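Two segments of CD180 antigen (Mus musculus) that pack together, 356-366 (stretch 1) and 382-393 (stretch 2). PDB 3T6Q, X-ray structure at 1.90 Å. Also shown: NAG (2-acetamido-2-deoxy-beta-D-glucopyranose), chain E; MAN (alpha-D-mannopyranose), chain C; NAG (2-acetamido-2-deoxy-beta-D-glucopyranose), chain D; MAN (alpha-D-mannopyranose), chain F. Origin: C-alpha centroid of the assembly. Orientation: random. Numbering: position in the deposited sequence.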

# COMPACT_ATOMS: atom_id res chain seq x y z
N ASP A 356 38.27 -1.40 19.42
CA ASP A 356 37.40 -2.58 19.53
C ASP A 356 37.97 -3.64 18.55
O ASP A 356 37.95 -3.44 17.34
N LEU A 357 38.49 -4.74 19.08
CA LEU A 357 39.02 -5.86 18.28
C LEU A 357 38.32 -7.16 18.69
O LEU A 357 38.95 -8.23 18.82
N SER A 358 37.02 -7.04 18.88
CA SER A 358 36.20 -8.17 19.30
C SER A 358 35.79 -9.08 18.14
O SER A 358 35.75 -8.65 16.99
N HIS A 359 35.50 -10.35 18.47
CA HIS A 359 34.92 -11.28 17.48
C HIS A 359 35.85 -11.42 16.28
O HIS A 359 35.38 -11.54 15.14
N ASP A 360 37.15 -11.45 16.51
CA ASP A 360 38.11 -11.47 15.42
C ASP A 360 38.91 -12.80 15.29
O ASP A 360 39.87 -12.88 14.49
N ASP A 361 38.57 -13.78 16.14
CA ASP A 361 39.31 -15.04 16.29
C ASP A 361 40.80 -14.83 16.51
O ASP A 361 41.62 -15.57 15.94
N ILE A 362 41.16 -13.78 17.25
CA ILE A 362 42.56 -13.45 17.43
C ILE A 362 43.11 -14.50 18.39
O ILE A 362 42.44 -14.83 19.42
N GLU A 363 44.31 -14.99 18.06
CA GLU A 363 45.04 -15.97 18.92
C GLU A 363 46.51 -15.53 19.01
O GLU A 363 47.11 -15.14 18.00
N THR A 364 47.12 -15.63 20.18
CA THR A 364 48.54 -15.31 20.27
C THR A 364 49.22 -15.95 21.49
O THR A 364 48.61 -16.13 22.54
N SER A 365 50.50 -16.28 21.33
CA SER A 365 51.35 -16.76 22.45
C SER A 365 51.85 -15.64 23.39
O SER A 365 52.42 -15.93 24.46
N ASP A 366 51.66 -14.37 23.02
CA ASP A 366 52.22 -13.27 23.83
C ASP A 366 51.49 -11.95 23.52
O ASP A 366 51.81 -11.27 22.56
N ASN A 382 38.75 -3.53 23.73
CA ASN A 382 37.82 -4.63 23.69
C ASN A 382 38.41 -5.79 22.88
O ASN A 382 38.61 -5.64 21.69
N LEU A 383 38.73 -6.90 23.56
CA LEU A 383 39.31 -8.09 22.95
C LEU A 383 38.40 -9.28 23.22
O LEU A 383 38.85 -10.44 23.28
N SER A 384 37.11 -9.00 23.41
CA SER A 384 36.13 -10.02 23.79
C SER A 384 35.90 -10.94 22.60
O SER A 384 36.16 -10.56 21.45
N TYR A 385 35.39 -12.13 22.89
CA TYR A 385 35.06 -13.14 21.86
C TYR A 385 36.22 -13.43 20.89
O TYR A 385 36.02 -13.43 19.64
N ASN A 386 37.40 -13.69 21.43
CA ASN A 386 38.53 -14.07 20.60
C ASN A 386 39.00 -15.47 20.98
O ASN A 386 38.39 -16.12 21.85
N GLU A 387 40.03 -15.95 20.28
CA GLU A 387 40.65 -17.24 20.58
C GLU A 387 41.67 -17.01 21.70
O GLU A 387 41.83 -15.88 22.18
N PRO A 388 42.34 -18.07 22.14
CA PRO A 388 43.18 -17.93 23.34
C PRO A 388 44.33 -16.92 23.24
O PRO A 388 45.11 -16.89 22.29
N LEU A 389 44.38 -16.03 24.24
CA LEU A 389 45.47 -15.10 24.38
C LEU A 389 46.31 -15.53 25.59
O LEU A 389 45.76 -15.78 26.69
N SER A 390 47.62 -15.61 25.39
CA SER A 390 48.55 -15.89 26.49
C SER A 390 49.06 -14.55 26.98
O SER A 390 49.55 -13.76 26.17
N LEU A 391 48.93 -14.30 28.27
CA LEU A 391 49.37 -13.03 28.85
C LEU A 391 50.50 -13.29 29.87
O LEU A 391 50.32 -14.08 30.81
N LYS A 392 51.63 -12.63 29.67
CA LYS A 392 52.70 -12.63 30.68
C LYS A 392 52.52 -11.43 31.66
O LYS A 392 51.62 -10.62 31.49
N THR A 393 53.38 -11.33 32.68
CA THR A 393 53.28 -10.21 33.61
C THR A 393 53.39 -8.88 32.85
O THR A 393 54.14 -8.77 31.90

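The two stretches run parallel, joined by short ladders at D356–N382 and T364–L389, and between them the loops are tied partly by backbone bonds and partly by the N386 side chain. D356 is t, and its OD1 accepts S358 N at 3.1 Å and S358 OG at 2.7 Å. N382, also t, repeats the motif one stretch over, its OD1 taking S384 N (3.1 Å) and S384 OG (2.9 Å); its ND2 carries the chain E NAG, whose O6 donates to S358 OG at 2.9 Å. L357 (m, t) lays CB against L383 CD2 at 3.7 Å.

S358 and S384, both p, meet CB to OG at 3.4 Å. H359 is m, with CA-to-CB pointing away, yet its ring swings back to stack offset on Y385 (m): centroids 4.2 Å apart, planes at 7°. The chain F mannose covers the opposite face, and H359 NE2 donates to O7 of the chain D NAG at 2.9 Å, so the ring is held between Y385 and a mannose, with its NE2 bonded to glycan.

The central rule is N386. Buried, m and pointing toward stretch 1, it spends its amide on main chain: ND2 donates to L357 O at 2.8 Å and to L383 O at 3.0 Å, while OD1 accepts D360 N and I362 N, each at 2.9 Å, holding the loop.

D361 points away; its OD1 lies 4.2 Å from E387 OE1, two like charges bridged by water 2. I362 (m, t) supplies the grease, CD1 reaching L383 CD2 at 4.2 Å and CG2 reaching L389 CD2 at 3.9 Å. E363 (t, m) rests CG on P388 O at 3.4 Å.

T364, t, sits on the same face as L389, CG2 to CD2 3.8 Å. S390 (m) points toward stretch 1, and water 3 links its OG to T364 O. Finally D366, t, brings OD2 to 3.5 Å from K392 CE, while water 4 joins its OD1 to K392 N.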

# COMPACT_ATOMS: atom_id res chain seq x y z
CB ASP A 356 35.94 -2.20 19.18
CG ASP A 356 34.96 -3.41 19.29
OD1 ASP A 356 35.41 -4.54 19.59
OD2 ASP A 356 33.74 -3.21 19.08
CB LEU A 357 40.52 -6.00 18.45
CG LEU A 357 41.40 -4.87 17.89
CD1 LEU A 357 42.84 -5.04 18.40
CD2 LEU A 357 41.32 -4.84 16.37
CB SER A 358 34.98 -7.69 20.10
OG SER A 358 34.11 -6.92 19.33
CB HIS A 359 33.59 -10.71 17.03
CG HIS A 359 32.42 -11.07 17.91
ND1 HIS A 359 31.97 -12.33 18.03
CD2 HIS A 359 31.64 -10.28 18.76
CE1 HIS A 359 30.89 -12.36 18.86
NE2 HIS A 359 30.70 -11.10 19.33
CB ASP A 360 39.05 -10.27 15.56
CG ASP A 360 38.44 -8.95 15.02
OD1 ASP A 360 37.48 -8.99 14.24
OD2 ASP A 360 38.95 -7.86 15.38
CB ASP A 361 39.12 -15.91 15.06
CG ASP A 361 37.81 -16.70 15.08
OD1 ASP A 361 37.18 -16.92 16.17
OD2 ASP A 361 37.40 -17.12 13.98
CB ILE A 362 42.73 -12.02 18.02
CG1 ILE A 362 42.33 -10.95 16.97
CG2 ILE A 362 44.13 -11.79 18.60
CD1 ILE A 362 41.89 -9.64 17.63
CB GLU A 363 44.93 -17.40 18.32
CG GLU A 363 45.39 -18.53 19.27
CD GLU A 363 46.90 -18.81 19.23
OE1 GLU A 363 47.46 -19.45 20.19
OE2 GLU A 363 47.57 -18.37 18.24
CB THR A 364 48.80 -13.77 20.22
OG1 THR A 364 50.22 -13.50 20.23
CG2 THR A 364 48.17 -13.08 21.41
CB SER A 365 52.58 -17.48 21.90
OG SER A 365 53.52 -16.56 21.35
CB ASP A 366 53.74 -13.18 23.57
CG ASP A 366 54.49 -12.19 24.47
OD1 ASP A 366 53.87 -11.34 25.15
OD2 ASP A 366 55.75 -12.26 24.46
CB ASN A 382 36.49 -4.14 23.07
CG ASN A 382 35.37 -5.13 23.31
OD1 ASN A 382 35.61 -6.33 23.49
ND2 ASN A 382 34.15 -4.63 23.31
CB LEU A 383 40.76 -8.33 23.50
CG LEU A 383 41.77 -7.37 22.81
CD1 LEU A 383 43.07 -7.38 23.57
CD2 LEU A 383 42.00 -7.81 21.36
CB SER A 384 34.79 -9.42 24.29
OG SER A 384 34.10 -8.75 23.20
CB TYR A 385 33.82 -12.71 21.04
CG TYR A 385 32.55 -12.67 21.85
CD1 TYR A 385 31.82 -13.85 22.12
CD2 TYR A 385 32.09 -11.46 22.39
CE1 TYR A 385 30.65 -13.81 22.86
CE2 TYR A 385 30.91 -11.40 23.14
CZ TYR A 385 30.20 -12.59 23.35
OH TYR A 385 29.05 -12.54 24.07
CB ASN A 386 39.64 -13.03 20.68
CG ASN A 386 39.36 -11.84 19.76
OD1 ASN A 386 39.19 -12.02 18.56
ND2 ASN A 386 39.28 -10.63 20.32
CB GLU A 387 41.26 -17.86 19.31
CG GLU A 387 40.19 -18.38 18.38
CD GLU A 387 39.51 -19.61 18.93
OE1 GLU A 387 38.31 -19.57 19.16
OE2 GLU A 387 40.18 -20.62 19.16
CB PRO A 388 43.67 -19.37 23.59
CG PRO A 388 42.58 -20.21 23.02
CD PRO A 388 42.24 -19.50 21.74
CB LEU A 389 44.91 -13.67 24.63
CG LEU A 389 43.87 -13.18 23.62
CD1 LEU A 389 43.41 -11.76 23.99
CD2 LEU A 389 44.45 -13.18 22.18
CB SER A 390 49.70 -16.74 25.97
OG SER A 390 49.21 -17.97 25.46
CB LEU A 391 48.22 -12.28 29.54
CG LEU A 391 46.86 -12.19 28.83
CD1 LEU A 391 45.87 -11.47 29.74
CD2 LEU A 391 47.00 -11.44 27.52
CB LYS A 392 54.07 -12.61 30.02
CG LYS A 392 54.37 -13.85 29.16
CD LYS A 392 55.52 -13.58 28.19
CE LYS A 392 55.57 -14.59 27.03
NZ LYS A 392 55.75 -16.00 27.50
CB THR A 393 54.36 -10.34 34.71
OG1 THR A 393 53.93 -11.33 35.65
CG2 THR A 393 54.54 -9.00 35.46
C1 NAG E . 33.03 -5.51 23.55
C2 NAG E . 31.84 -4.71 24.13
C3 NAG E . 30.62 -5.64 24.33
C4 NAG E . 30.35 -6.47 23.07
C5 NAG E . 31.63 -7.13 22.60
C6 NAG E . 31.48 -7.98 21.34
C7 NAG E . 31.92 -2.80 25.69
C8 NAG E . 32.39 -2.32 27.02
N2 NAG E . 32.21 -4.08 25.38
O3 NAG E . 29.51 -4.84 24.63
O4 NAG E . 29.42 -7.53 23.29
O5 NAG E . 32.65 -6.16 22.38
O6 NAG E . 31.36 -7.15 20.18
O7 NAG E . 31.28 -2.04 24.96
C1 MAN C . 27.14 -12.78 18.57
C2 MAN C . 26.94 -13.28 17.13
C3 MAN C . 26.70 -14.77 17.13
C4 MAN C . 27.83 -15.50 17.84
C5 MAN C . 27.88 -14.98 19.29
C6 MAN C . 28.98 -15.65 20.14
O2 MAN C . 28.15 -13.08 16.42
O3 MAN C . 26.57 -15.23 15.79
O4 MAN C . 27.50 -16.87 17.86
O5 MAN C . 28.09 -13.56 19.26
O6 MAN C . 30.21 -15.63 19.45
C1 NAG D . 28.05 -7.18 23.47
C2 NAG D . 27.24 -8.24 22.71
C3 NAG D . 25.74 -8.08 22.98
C4 NAG D . 25.42 -7.95 24.48
C5 NAG D . 26.40 -7.13 25.29
C6 NAG D . 26.33 -7.56 26.79
C7 NAG D . 28.12 -8.93 20.52
C8 NAG D . 28.27 -8.49 19.08
N2 NAG D . 27.49 -8.07 21.31
O3 NAG D . 25.04 -9.26 22.53
O4 NAG D . 24.18 -7.25 24.59
O5 NAG D . 27.76 -7.28 24.87
O6 NAG D . 26.98 -6.48 27.39
O7 NAG D . 28.56 -10.00 20.92
C1 MAN F . 27.86 -12.51 15.09
C2 MAN F . 29.13 -12.62 14.25
C3 MAN F . 30.20 -11.61 14.74
C4 MAN F . 29.58 -10.20 14.79
C5 MAN F . 28.28 -10.20 15.64
C6 MAN F . 27.58 -8.84 15.70
O2 MAN F . 28.74 -12.26 12.96
O3 MAN F . 31.28 -11.63 13.83
O4 MAN F . 30.51 -9.24 15.30
O5 MAN F . 27.34 -11.16 15.15
O6 MAN F . 27.14 -8.49 14.35
O HOH W 1 36.14 -14.77 17.36
O HOH W 2 36.56 -17.62 18.96
O HOH W 3 47.35 -18.71 23.40
O HOH W 4 52.30 -10.90 27.62